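Local coordinates for lipoprotein (Thermotoga maritima, PDB 2F4I) that is of unknown function but adopts an OB fold and belongs to a family of predicted periplasmic lipoproteins, at residues A[48-51]-A[56-59]. Sequence-based numbering, arbitrary orientation. Where two conformers were deposited one is given.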
loop_
_atom_site.group_PDB
_atom_site.type_symbol
_atom_site.label_atom_id
_atom_site.label_comp_id
_atom_site.label_asym_id
_atom_site.label_seq_id
_atom_site.Cartn_x
_atom_site.Cartn_y
_atom_site.Cartn_z
ATOM N N LEU A 48 -9.222 4.143 -8.696
ATOM C CA LEU A 48 -8.851 3.529 -9.966
ATOM C C LEU A 48 -9.693 4.028 -11.177
ATOM O O LEU A 48 -9.167 4.246 -12.257
ATOM C CB LEU A 48 -8.863 1.992 -9.908
ATOM C CG LEU A 48 -8.020 1.255 -8.867
ATOM C CD1 LEU A 48 -7.736 -0.124 -9.309
ATOM C CD2 LEU A 48 -6.746 1.942 -8.545
ATOM N N ASN A 49 -10.996 4.192 -10.982
ATOM C CA ASN A 49 -11.842 4.771 -12.030
ATOM C C ASN A 49 -11.399 6.167 -12.410
ATOM O O ASN A 49 -11.374 6.513 -13.576
ATOM C CB ASN A 49 -13.316 4.803 -11.608
ATOM C CG ASN A 49 -13.967 3.459 -11.713
ATOM O OD1 ASN A 49 -13.421 2.556 -12.345
ATOM N ND2 ASN A 49 -15.117 3.301 -11.079
ATOM N N THR A 50 -11.043 6.972 -11.412
ATOM C CA THR A 50 -10.542 8.321 -11.696
ATOM C C THR A 50 -9.178 8.289 -12.428
ATOM O O THR A 50 -8.944 9.099 -13.331
ATOM C CB THR A 50 -10.468 9.203 -10.445
ATOM O OG1 THR A 50 -11.696 9.123 -9.720
ATOM C CG2 THR A 50 -10.178 10.670 -10.827
ATOM N N LEU A 51 -8.299 7.366 -12.056
ATOM C CA LEU A 51 -7.011 7.200 -12.748
ATOM C C LEU A 51 -7.228 6.862 -14.208
ATOM O O LEU A 51 -6.543 7.370 -15.073
ATOM C CB LEU A 51 -6.147 6.120 -12.100
ATOM C CG LEU A 51 -5.474 6.507 -10.791
ATOM C CD1 LEU A 51 -5.043 5.238 -10.030
ATOM C CD2 LEU A 51 -4.267 7.492 -10.962
ATOM N N GLU A 56 -4.333 13.124 -13.726
ATOM C CA GLU A 56 -3.995 14.374 -13.020
ATOM C C GLU A 56 -5.075 14.783 -12.024
ATOM O O GLU A 56 -4.738 15.173 -10.933
ATOM C CB GLU A 56 -3.525 15.532 -13.917
ATOM C CG GLU A 56 -2.545 16.530 -13.152
ATOM C CD GLU A 56 -1.124 15.967 -12.847
ATOM O OE1 GLU A 56 -0.462 15.511 -13.814
ATOM O OE2 GLU A 56 -0.651 16.019 -11.655
ATOM N N LEU A 57 -6.346 14.612 -12.367
ATOM C CA LEU A 57 -7.415 14.761 -11.412
ATOM C C LEU A 57 -7.262 13.792 -10.272
ATOM O O LEU A 57 -7.447 14.194 -9.138
ATOM C CB LEU A 57 -8.748 14.550 -12.070
ATOM C CG LEU A 57 -9.984 14.847 -11.246
ATOM C CD1 LEU A 57 -9.977 16.273 -10.727
ATOM C CD2 LEU A 57 -11.251 14.550 -12.088
ATOM N N ALA A 58 -6.937 12.526 -10.556
ATOM C CA ALA A 58 -6.686 11.528 -9.501
ATOM C C ALA A 58 -5.560 11.994 -8.576
ATOM O O ALA A 58 -5.728 11.992 -7.363
ATOM C CB ALA A 58 -6.408 10.116 -10.097
ATOM N N HIS A 59 -4.436 12.440 -9.124
ATOM C CA HIS A 59 -3.334 12.891 -8.273
ATOM C C HIS A 59 -3.867 13.997 -7.347
ATOM O O HIS A 59 -3.651 13.955 -6.165
ATOM C CB HIS A 59 -2.085 13.385 -9.052
ATOM C CG HIS A 59 -1.547 12.411 -10.055
ATOM N ND1 HIS A 59 -1.500 11.049 -9.830
ATOM C CD2 HIS A 59 -1.008 12.607 -11.287
ATOM C CE1 HIS A 59 -0.948 10.452 -10.876
ATOM N NE2 HIS A 59 -0.657 11.371 -11.777
#
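Ala58 directs its methyl group into the seam between helix 44-53 and helix 55-59, where Leu51 and Thr50 both meet it. The tight part lies on the Leu51 side. Leu51 CD2 presses on Ala58 CB at 3.5 Å, closer than two methyl groups usually sit, and Leu51 CG follows at 3.8 Å from the same CB. With CG anti to its carbonyl carbon (chi1 -75°), Leu51 brings one methyl branch across to the second helix, although its CA-CB bond does not aim there. That branch also brushes the His59 ring obliquely, Leu51 CD2 lying 4.4 Å from His59 CE1.

Thr50 completes the grip. Its chi1 of -48°, measured to OG1, sets the hydroxyl beside the backbone N and CG2 anti to it; Thr50 CG2 reaches the backbone of the second helix, 3.7 Å from Ala58 N and 3.9 Å from Ala58 CB. The hydroxyl bonds to Glu46 O of its own helix, so that Thr50 offers a methyl to its neighbour. At Leu57, which is partly exposed, the packing slackens: Leu57 CG lies 4.2 Å from Thr50 CG2.

The single methyl of Ala58 is consistent with the close approach of the backbones, Leu51 CA lying 5.4 Å from Ala58 CA. The two consecutive helices pack on the sheet: Tyr74 of strand 72-81 touches Leu51 and Ala58 and hydrogen-bonds His59 ND1, while Leu174 of strand 165-174 touches both Leu51 and His59. Between these segments the contact is apolar, made largely by methyl groups, with the Thr50 hydroxyl and His59 ND1 bonded elsewhere, consistent with apolar burial contributing to the packing of the two helices beside the sheet.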